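Local atomic coordinates of DNA polymerase beta (Leishmania infantum, PDB entry 4P4M), a protein that catalyses template-directed addition of deoxynucleotides to DNA as a family X polymerase and probably works in base excision repair. Residues D273-E278 / L287-S292; E278-P283 / D351-V356; N311-F316 / A338-G343. All coordinates share one frame; numbering follows the deposited sequence. Where two conformers were deposited one is given.

Overall arrangement
Contacts 1 and 3 are buried beside bound DNA; contact 2 lies at the surface. Contacts 1 and 2 use opposite ends of helix 282-290 and share Glu-278. Contact 1 is packing of a phenylalanine edge on an arginine and an isoleucine, next to the bound nucleotide. Contact 2 pairs an aliphatic lysine chain with an arginine and is bridged by water. Contact 3 is polar and meets the phosphates of DNA chain C. A salt bridge from Arg-275 to Glu-312 ties contact 1 to contact 3. Ser-281 and Arg-353 of contact 2 both bind the carbonyl oxygen of Tyr-313 in contact 3.

Contact 1: residues D273-E278 / L287-S292; sequences DIRLIE and LTFTGS. With D3T (2',3'-dideoxy-thymidine-5'-triphosphate), chain D; nucleotides of chain B; nucleotides of chain C.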
# COMPACT_ATOMS: atom_id res chain seq x y z
N ASP A 273 -2.42 4.53 2.42
CA ASP A 273 -1.51 4.12 1.34
C ASP A 273 -2.27 4.17 0.02
O ASP A 273 -3.35 3.59 -0.09
CB ASP A 273 -1.01 2.67 1.58
CG ASP A 273 -0.07 2.55 2.77
OD1 ASP A 273 0.36 3.58 3.35
OD2 ASP A 273 0.27 1.40 3.13
N ILE A 274 -1.73 4.86 -0.99
CA ILE A 274 -2.38 4.90 -2.31
C ILE A 274 -1.43 4.33 -3.38
O ILE A 274 -0.28 4.75 -3.45
CB ILE A 274 -2.78 6.36 -2.69
CG1 ILE A 274 -3.58 7.02 -1.56
CG2 ILE A 274 -3.53 6.40 -4.05
CD1 ILE A 274 -3.76 8.55 -1.70
N ARG A 275 -1.90 3.36 -4.17
CA ARG A 275 -1.08 2.81 -5.26
C ARG A 275 -1.75 3.11 -6.60
O ARG A 275 -2.94 2.85 -6.79
CB ARG A 275 -0.84 1.29 -5.12
CG ARG A 275 0.22 0.84 -4.08
CD ARG A 275 1.69 1.02 -4.54
NE ARG A 275 1.99 0.36 -5.82
CZ ARG A 275 2.74 -0.73 -5.94
NH1 ARG A 275 3.27 -1.27 -4.86
NH2 ARG A 275 2.97 -1.28 -7.14
N LEU A 276 -0.98 3.67 -7.53
CA LEU A 276 -1.47 3.98 -8.88
C LEU A 276 -1.17 2.78 -9.80
O LEU A 276 -0.02 2.36 -9.91
CB LEU A 276 -0.78 5.24 -9.42
CG LEU A 276 -1.09 5.66 -10.86
CD1 LEU A 276 -2.59 5.98 -11.09
CD2 LEU A 276 -0.20 6.86 -11.31
N ILE A 277 -2.21 2.25 -10.46
CA ILE A 277 -2.11 0.97 -11.18
C ILE A 277 -2.71 1.09 -12.58
O ILE A 277 -3.76 1.72 -12.74
CB ILE A 277 -2.88 -0.15 -10.41
CG1 ILE A 277 -2.26 -0.41 -9.02
CG2 ILE A 277 -2.96 -1.47 -11.24
CD1 ILE A 277 -0.83 -0.97 -9.05
N GLU A 278 -2.04 0.52 -13.59
CA GLU A 278 -2.55 0.54 -14.97
C GLU A 278 -3.84 -0.27 -15.09
O GLU A 278 -4.00 -1.31 -14.44
CB GLU A 278 -1.51 -0.02 -15.97
CG GLU A 278 -0.20 0.80 -16.11
CD GLU A 278 -0.32 2.03 -17.01
OE1 GLU A 278 -1.30 2.14 -17.79
OE2 GLU A 278 0.59 2.89 -16.95
N LEU A 287 -6.01 -8.54 -6.21
CA LEU A 287 -5.53 -9.71 -5.47
C LEU A 287 -4.40 -9.35 -4.52
O LEU A 287 -4.42 -9.70 -3.34
CB LEU A 287 -5.03 -10.81 -6.42
CG LEU A 287 -6.02 -11.82 -6.98
CD1 LEU A 287 -5.36 -12.62 -8.11
CD2 LEU A 287 -6.54 -12.75 -5.86
N THR A 288 -3.39 -8.66 -5.05
CA THR A 288 -2.21 -8.32 -4.26
C THR A 288 -2.55 -7.44 -3.06
O THR A 288 -2.14 -7.72 -1.93
CB THR A 288 -1.13 -7.59 -5.11
OG1 THR A 288 -0.58 -8.50 -6.07
CG2 THR A 288 -0.01 -7.06 -4.22
N PHE A 289 -3.30 -6.37 -3.30
CA PHE A 289 -3.51 -5.40 -2.23
C PHE A 289 -4.62 -5.78 -1.26
O PHE A 289 -4.75 -5.19 -0.20
CB PHE A 289 -3.63 -3.97 -2.77
CG PHE A 289 -2.40 -3.54 -3.52
CD1 PHE A 289 -1.17 -3.48 -2.87
CD2 PHE A 289 -2.45 -3.24 -4.87
CE1 PHE A 289 -0.02 -3.11 -3.56
CE2 PHE A 289 -1.30 -2.87 -5.56
CZ PHE A 289 -0.09 -2.81 -4.90
N THR A 290 -5.39 -6.81 -1.61
CA THR A 290 -6.34 -7.41 -0.68
C THR A 290 -5.65 -8.40 0.28
O THR A 290 -5.97 -8.46 1.46
CB THR A 290 -7.53 -8.09 -1.43
OG1 THR A 290 -8.24 -7.10 -2.18
CG2 THR A 290 -8.52 -8.75 -0.43
N GLY A 291 -4.67 -9.16 -0.22
CA GLY A 291 -3.95 -10.08 0.65
C GLY A 291 -4.85 -11.21 1.16
O GLY A 291 -5.80 -11.59 0.45
N SER A 292 -4.60 -11.74 2.35
CA SER A 292 -3.56 -11.32 3.28
C SER A 292 -2.16 -11.52 2.74
O SER A 292 -1.97 -12.10 1.66
CB SER A 292 -3.68 -12.14 4.57
OG SER A 292 -3.26 -13.48 4.31
PA D3T D . -1.27 -4.49 5.19
O1A D3T D . -1.88 -3.13 5.13
O2A D3T D . 0.13 -4.52 5.73
O5' D3T D . -0.81 -4.52 3.46
C5' D3T D . -1.84 -4.46 2.61
C4' D3T D . -1.74 -5.57 1.49
O4' D3T D . -0.41 -5.63 0.95
C1' D3T D . -0.07 -6.94 0.66
N1 D3T D . 1.23 -7.28 1.32
C6 D3T D . 1.46 -6.85 2.61
C2 D3T D . 2.20 -8.10 0.62
O2 D3T D . 2.00 -8.49 -0.51
N3 D3T D . 3.40 -8.41 1.31
C4 D3T D . 3.55 -7.96 2.55
O4 D3T D . 4.70 -8.27 3.18
C5 D3T D . 2.63 -7.16 3.28
C5M D3T D . 2.95 -6.73 4.66
C2' D3T D . -1.17 -7.89 1.19
C3' D3T D . -1.98 -6.98 2.09
O3A D3T D . -2.11 -5.80 5.18
PB D3T D . -3.74 -5.85 5.80
O1B D3T D . -4.36 -4.77 4.98
O2B D3T D . -3.99 -7.25 5.34
O3B D3T D . -3.89 -5.67 7.32
PG D3T D . -4.03 -4.33 8.36
O1G D3T D . -3.95 -3.09 7.51
O2G D3T D . -2.83 -4.49 9.27
O3G D3T D . -5.39 -4.50 9.00
P DA B 5 3.48 -0.08 6.06
OP1 DA B 5 2.55 1.02 6.34
OP2 DA B 5 3.39 -1.32 6.85
O5' DA B 5 3.36 -0.41 4.51
C5' DA B 5 2.23 -0.99 3.96
C4' DA B 5 2.38 -1.02 2.45
O4' DA B 5 3.63 -1.67 2.10
C3' DA B 5 1.29 -1.86 1.79
O3' DA B 5 1.15 -1.48 0.41
C2' DA B 5 1.89 -3.25 1.99
C1' DA B 5 3.33 -2.97 1.59
N9 DA B 5 4.36 -3.93 2.03
C8 DA B 5 4.94 -4.05 3.26
N7 DA B 5 5.87 -4.99 3.33
C5 DA B 5 5.90 -5.52 2.05
C6 DA B 5 6.67 -6.55 1.45
N6 DA B 5 7.59 -7.27 2.09
N1 DA B 5 6.44 -6.82 0.14
C2 DA B 5 5.51 -6.10 -0.51
N3 DA B 5 4.73 -5.11 -0.05
C4 DA B 5 4.98 -4.87 1.24
P DC C 4 7.79 -1.84 -8.29
OP1 DC C 4 7.01 -1.30 -9.43
OP2 DC C 4 9.22 -2.19 -8.48
O5' DC C 4 7.71 -0.80 -7.08
C5' DC C 4 6.45 -0.39 -6.55
C4' DC C 4 6.62 0.77 -5.60
O4' DC C 4 7.17 0.26 -4.35
C3' DC C 4 7.55 1.89 -6.07
O3' DC C 4 6.91 3.11 -5.67
C2' DC C 4 8.86 1.60 -5.34
C1' DC C 4 8.40 0.88 -4.06
N1 DC C 4 9.33 -0.21 -3.58
C2 DC C 4 9.65 -0.26 -2.22
O2 DC C 4 9.16 0.60 -1.48
N3 DC C 4 10.48 -1.24 -1.76
C4 DC C 4 10.97 -2.14 -2.61
N4 DC C 4 11.78 -3.08 -2.10
C5 DC C 4 10.66 -2.11 -4.01
C6 DC C 4 9.84 -1.14 -4.45
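Two side chains of strand 270-277, Arg-275 and Ile-277, meet the ring of Phe-289 on helix 282-290. Before them on the strand, Asp-273 turns to the DNA, with OD2 3.2 Å from C5' of DA5 of chain B. Its backbone pairs with strand 193-203, which carries the magnesium ligands Asp-196 and Asp-198. Arg-275 follows. Its chain bends at chi2 (-77°) and again at chi3 (-55°), which folds the guanidinium over the ring edge. CZ of Phe-289 lies over the centre of one guanidinium face, 3.7 Å from Arg-275 CZ. The two planes are 67° apart, so the ring comes edge-on. The sugar of DC4 of chain C lies over the rim of the opposite face. In this conformer NH2 forms a salt bridge with Glu-312. The contact thus joins the palm sheet of a family X polymerase to the helix lining its nucleotide pocket. Ile-277 completes the strand side. Its CD1 packs 4.0 Å from CE2 of Phe-289. The end of the helix and the residue after it meet the nucleotide sugar. Thr-288 O is 3.3 Å from D3T C2'. Gly-291 CA is 3.6 Å from the same carbon. A cis peptide joins Gly-291 to Ser-292.

Contact 2: residues E278-P283 / D351-V356; sequences ETKSVP and DKRVEV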
# COMPACT_ATOMS: atom_id res chain seq x y z
N GLU A 278 -2.04 0.52 -13.59
CA GLU A 278 -2.55 0.54 -14.97
C GLU A 278 -3.84 -0.27 -15.09
O GLU A 278 -4.00 -1.31 -14.44
CB GLU A 278 -1.51 -0.02 -15.97
CG GLU A 278 -0.20 0.80 -16.11
CD GLU A 278 -0.32 2.03 -17.01
OE1 GLU A 278 -1.30 2.14 -17.79
OE2 GLU A 278 0.59 2.89 -16.95
N THR A 279 -4.74 0.16 -15.97
CA THR A 279 -6.04 -0.51 -16.14
C THR A 279 -5.96 -2.04 -16.30
O THR A 279 -6.65 -2.79 -15.58
CB THR A 279 -6.85 0.09 -17.31
OG1 THR A 279 -7.01 1.49 -17.10
CG2 THR A 279 -8.24 -0.57 -17.40
N LYS A 280 -5.12 -2.52 -17.22
CA LYS A 280 -5.03 -3.97 -17.47
C LYS A 280 -4.51 -4.74 -16.25
O LYS A 280 -4.66 -5.97 -16.18
CB LYS A 280 -4.15 -4.28 -18.69
CG LYS A 280 -2.67 -3.98 -18.46
CD LYS A 280 -1.77 -4.41 -19.64
CE LYS A 280 -1.93 -3.50 -20.86
NZ LYS A 280 -0.92 -3.83 -21.94
N SER A 281 -3.87 -4.03 -15.32
CA SER A 281 -3.32 -4.66 -14.11
C SER A 281 -4.30 -4.71 -12.93
O SER A 281 -3.98 -5.25 -11.88
CB SER A 281 -2.05 -3.92 -13.66
OG SER A 281 -0.99 -4.09 -14.60
N VAL A 282 -5.48 -4.11 -13.08
CA VAL A 282 -6.37 -3.98 -11.92
C VAL A 282 -6.79 -5.32 -11.24
O VAL A 282 -6.77 -5.43 -10.02
CB VAL A 282 -7.59 -3.06 -12.23
CG1 VAL A 282 -8.65 -3.16 -11.15
CG2 VAL A 282 -7.11 -1.61 -12.40
N PRO A 283 -7.14 -6.36 -12.02
CA PRO A 283 -7.53 -7.61 -11.34
C PRO A 283 -6.40 -8.22 -10.50
O PRO A 283 -6.65 -8.71 -9.39
CB PRO A 283 -7.89 -8.55 -12.52
CG PRO A 283 -8.32 -7.60 -13.63
CD PRO A 283 -7.38 -6.42 -13.48
N ASP A 351 5.19 -9.62 -23.17
CA ASP A 351 4.89 -10.66 -24.16
C ASP A 351 4.44 -11.97 -23.52
O ASP A 351 3.78 -12.80 -24.17
CB ASP A 351 6.11 -10.95 -25.05
CG ASP A 351 6.40 -9.83 -26.04
OD1 ASP A 351 5.47 -9.06 -26.37
OD2 ASP A 351 7.56 -9.74 -26.50
N LYS A 352 4.80 -12.17 -22.25
CA LYS A 352 4.45 -13.40 -21.52
C LYS A 352 3.10 -13.31 -20.80
O LYS A 352 2.66 -14.28 -20.19
CB LYS A 352 5.52 -13.73 -20.47
CG LYS A 352 6.95 -13.78 -21.00
CD LYS A 352 7.16 -14.97 -21.91
CE LYS A 352 8.65 -15.24 -22.14
NZ LYS A 352 9.25 -14.22 -23.05
N ARG A 353 2.45 -12.14 -20.86
CA ARG A 353 1.23 -11.92 -20.08
C ARG A 353 0.10 -12.86 -20.48
O ARG A 353 -0.20 -13.03 -21.67
CB ARG A 353 0.74 -10.47 -20.20
CG ARG A 353 -0.59 -10.22 -19.43
CD ARG A 353 -1.19 -8.81 -19.71
NE ARG A 353 -0.28 -7.74 -19.30
CZ ARG A 353 -0.21 -7.24 -18.07
NH1 ARG A 353 -1.00 -7.71 -17.11
NH2 ARG A 353 0.65 -6.27 -17.80
N VAL A 354 -0.54 -13.47 -19.48
CA VAL A 354 -1.83 -14.12 -19.68
C VAL A 354 -2.88 -13.12 -19.23
O VAL A 354 -3.00 -12.81 -18.03
CB VAL A 354 -1.96 -15.41 -18.85
CG1 VAL A 354 -3.40 -15.95 -18.92
CG2 VAL A 354 -0.96 -16.45 -19.32
N GLU A 355 -3.64 -12.58 -20.19
CA GLU A 355 -4.65 -11.58 -19.86
C GLU A 355 -5.72 -12.15 -18.93
O GLU A 355 -6.19 -13.27 -19.12
CB GLU A 355 -5.30 -11.03 -21.14
CG GLU A 355 -4.36 -10.17 -21.96
CD GLU A 355 -5.02 -9.65 -23.23
OE1 GLU A 355 -6.26 -9.51 -23.23
OE2 GLU A 355 -4.29 -9.39 -24.21
N VAL A 356 -6.09 -11.38 -17.91
CA VAL A 356 -7.19 -11.77 -17.02
C VAL A 356 -8.16 -10.61 -16.81
O VAL A 356 -7.75 -9.45 -16.88
CB VAL A 356 -6.66 -12.30 -15.66
CG1 VAL A 356 -5.87 -13.57 -15.85
CG2 VAL A 356 -5.82 -11.23 -14.94
O HOH W 1 -4.89 -8.41 -18.07
O HOH W 2 -7.23 -6.89 -17.30
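Lys-280 lays its aliphatic chain over one face of the Arg-353 guanidinium. CD does most of the touching, 3.6 Å from Arg-353 CZ, and it sits toward the rim of the group. Lys-280 starts with CG between its backbone N and carbonyl carbon (chi1 69°). The chain then bends at chi3 (72°), and the ammonium is carried past the guanidinium. NZ of Lys-280 stays 4.8 Å from NE of Arg-353. The like charges probably tolerate this spacing because Glu-350 lies close to both: it makes a salt bridge to Arg-353 NE and a long, weak ion pair with Lys-280. Ser-281 OG approaches Arg-353 NH2 obliquely at 4.2 Å. Both residues use their polar ends on one acceptor, the carbonyl oxygen of Tyr-313. Further along, Pro-283 CB meets Val-356 CG2 at 4.2 Å in a small apolar patch. Two waters fill in between the backbones. One bonds to Lys-280 O and to Val-356 N at 3.2 Å. The other links Lys-280 O, at 3.0 Å, with Val-356 O, at 2.6 Å. Residues 279-281 form a 3-10 turn, with Ser-281 N bonded to Glu-278 O, that leads into helix 282-290. This joins the loop 351-356 of the thumb to the 3-10 turn and helix start where the palm of a family X polymerase passes into the thumb.

Contact 3: residues N311-F316 / A338-G343; sequences NEYGLF and AGEELG. With nucleotides of chain C.
This is a buried polar contact in the thumb, formed where two loop-and-strand segments meet the phosphates of DNA chain C. Asn-311 and Glu-340 reach toward each other from opposite directions. Asn-311 ND2 gives a weak hydrogen bond to Glu-340 OE1 (2.8 Å, N-H...O angle 120°), with the amide and carboxylate planes 80° apart. The same ND2 also binds OP1 of DA3 of chain C at 2.8 Å. The other end of the amide is held too. OD1 of Asn-311 accepts from Tyr-313 N at 2.8 Å, which makes an Asx turn, and from Gly-314 N. The Tyr-313 donor stands above the carbonyl plane, while the Gly-314 donor is almost in line with the C=O bond. With chi1 at 59° the amide of Asn-311 sits over its own backbone, and OD1 curls back onto the turn. Tyr-313 is sandwiched. Glu-312 CG covers one ring face, and the Gly-343 backbone covers the other, with Gly-343 O 3.4 Å from Tyr-313 CD1. Glu-340 CG comes in obliquely at 3.7 Å from Tyr-313 CD2. At the ring edge Tyr-313 OH donates to OP1 of DC4 of chain C at 2.7 Å. Ala-338 N adds a bond to OP2 of DA3 of chain C at 3.0 Å. Two successive phosphates are therefore gripped by neutral donors. Both carboxylate oxygens of Glu-340 lie near OP1 of DA3 of chain C, OE2 at 2.9 Å; the charge of the phosphate would be expected to raise the proton affinity of the carboxylate.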
# COMPACT_ATOMS: atom_id res chain seq x y z
N ASN A 311 2.44 -11.04 -9.84
CA ASN A 311 2.60 -9.82 -9.04
C ASN A 311 1.39 -8.91 -9.23
O ASN A 311 0.38 -9.34 -9.80
CB ASN A 311 3.94 -9.11 -9.37
CG ASN A 311 4.04 -8.71 -10.84
OD1 ASN A 311 3.03 -8.44 -11.48
ND2 ASN A 311 5.27 -8.69 -11.37
N GLU A 312 1.45 -7.67 -8.76
CA GLU A 312 0.29 -6.78 -8.89
C GLU A 312 0.02 -6.38 -10.33
O GLU A 312 -1.11 -5.99 -10.67
CB GLU A 312 0.41 -5.52 -8.01
CG GLU A 312 1.67 -4.67 -8.27
CD GLU A 312 2.80 -5.01 -7.30
OE1 GLU A 312 3.15 -6.20 -7.15
OE2 GLU A 312 3.33 -4.06 -6.68
N TYR A 313 1.04 -6.48 -11.17
CA TYR A 313 0.95 -5.99 -12.55
C TYR A 313 0.39 -7.02 -13.52
O TYR A 313 -0.16 -6.66 -14.58
CB TYR A 313 2.31 -5.49 -13.03
CG TYR A 313 2.87 -4.40 -12.14
CD1 TYR A 313 2.19 -3.19 -12.00
CD2 TYR A 313 4.06 -4.58 -11.45
CE1 TYR A 313 2.69 -2.19 -11.17
CE2 TYR A 313 4.57 -3.57 -10.63
CZ TYR A 313 3.88 -2.38 -10.50
OH TYR A 313 4.36 -1.35 -9.71
N GLY A 314 0.50 -8.31 -13.19
CA GLY A 314 -0.05 -9.32 -14.08
C GLY A 314 0.30 -10.75 -13.71
O GLY A 314 0.99 -10.99 -12.72
N LEU A 315 -0.21 -11.69 -14.51
CA LEU A 315 0.14 -13.10 -14.42
C LEU A 315 0.94 -13.42 -15.68
O LEU A 315 0.42 -13.25 -16.79
CB LEU A 315 -1.13 -13.97 -14.36
CG LEU A 315 -0.97 -15.50 -14.38
CD1 LEU A 315 -0.24 -16.01 -13.12
CD2 LEU A 315 -2.33 -16.20 -14.52
N PHE A 316 2.20 -13.84 -15.53
CA PHE A 316 3.11 -13.98 -16.68
C PHE A 316 3.62 -15.42 -16.81
O PHE A 316 4.12 -15.99 -15.85
CB PHE A 316 4.30 -13.01 -16.53
CG PHE A 316 3.89 -11.57 -16.35
CD1 PHE A 316 3.61 -10.77 -17.45
CD2 PHE A 316 3.76 -11.03 -15.07
CE1 PHE A 316 3.21 -9.44 -17.28
CE2 PHE A 316 3.36 -9.71 -14.88
CZ PHE A 316 3.08 -8.91 -15.99
N ALA A 338 11.36 -7.96 -11.18
CA ALA A 338 11.34 -8.95 -12.27
C ALA A 338 11.41 -8.34 -13.68
O ALA A 338 11.71 -9.05 -14.64
CB ALA A 338 10.10 -9.86 -12.14
N GLY A 339 11.11 -7.04 -13.80
CA GLY A 339 11.18 -6.37 -15.08
C GLY A 339 10.06 -5.39 -15.37
O GLY A 339 9.40 -5.49 -16.40
N GLU A 340 9.84 -4.43 -14.46
CA GLU A 340 8.84 -3.38 -14.66
C GLU A 340 9.45 -1.99 -14.42
O GLU A 340 10.29 -1.82 -13.53
CB GLU A 340 7.66 -3.55 -13.68
CG GLU A 340 6.90 -4.85 -13.80
CD GLU A 340 7.29 -5.87 -12.73
OE1 GLU A 340 6.99 -7.05 -12.94
OE2 GLU A 340 7.89 -5.49 -11.70
N GLU A 341 9.01 -1.01 -15.20
CA GLU A 341 9.42 0.38 -14.97
C GLU A 341 8.19 1.29 -14.98
O GLU A 341 7.34 1.18 -15.87
CB GLU A 341 10.47 0.80 -16.02
CG GLU A 341 11.76 -0.03 -15.91
CD GLU A 341 12.88 0.40 -16.85
OE1 GLU A 341 12.60 0.84 -17.99
OE2 GLU A 341 14.05 0.29 -16.45
N LEU A 342 8.09 2.17 -13.99
CA LEU A 342 6.93 3.06 -13.86
C LEU A 342 5.61 2.28 -13.95
O LEU A 342 4.63 2.78 -14.53
CB LEU A 342 6.98 4.18 -14.91
CG LEU A 342 8.10 5.20 -14.69
CD1 LEU A 342 8.24 6.16 -15.87
CD2 LEU A 342 7.86 5.95 -13.38
N GLY A 343 5.58 1.08 -13.39
CA GLY A 343 4.34 0.31 -13.30
C GLY A 343 3.97 -0.49 -14.53
O GLY A 343 2.87 -1.04 -14.61
P DA C 3 8.36 -8.30 -8.92
OP1 DA C 3 7.83 -8.06 -10.29
OP2 DA C 3 9.80 -8.57 -8.71
O5' DA C 3 8.01 -7.04 -8.01
C5' DA C 3 6.67 -6.57 -7.92
C4' DA C 3 6.64 -5.35 -7.02
O4' DA C 3 6.88 -5.75 -5.65
C3' DA C 3 7.70 -4.31 -7.38
O3' DA C 3 7.01 -3.13 -7.73
C2' DA C 3 8.47 -4.10 -6.07
C1' DA C 3 7.58 -4.71 -5.00
N9 DA C 3 8.38 -5.27 -3.91
C8 DA C 3 9.26 -6.30 -4.00
N7 DA C 3 9.86 -6.58 -2.86
C5 DA C 3 9.34 -5.66 -1.97
C6 DA C 3 9.58 -5.43 -0.60
N6 DA C 3 10.45 -6.15 0.13
N1 DA C 3 8.89 -4.42 -0.01
C2 DA C 3 8.03 -3.70 -0.75
N3 DA C 3 7.73 -3.82 -2.04
C4 DA C 3 8.42 -4.83 -2.60
P DC C 4 7.79 -1.84 -8.29
OP1 DC C 4 7.01 -1.30 -9.43
OP2 DC C 4 9.22 -2.19 -8.48
O5' DC C 4 7.71 -0.80 -7.08
C5' DC C 4 6.45 -0.39 -6.55
C4' DC C 4 6.62 0.77 -5.60
O4' DC C 4 7.17 0.26 -4.35
C3' DC C 4 7.55 1.89 -6.07
O3' DC C 4 6.91 3.11 -5.67
C2' DC C 4 8.86 1.60 -5.34
C1' DC C 4 8.40 0.88 -4.06
N1 DC C 4 9.33 -0.21 -3.58
C2 DC C 4 9.65 -0.26 -2.22
O2 DC C 4 9.16 0.60 -1.48
N3 DC C 4 10.48 -1.24 -1.76
C4 DC C 4 10.97 -2.14 -2.61
N4 DC C 4 11.78 -3.08 -2.10
C5 DC C 4 10.66 -2.11 -4.01
C6 DC C 4 9.84 -1.14 -4.45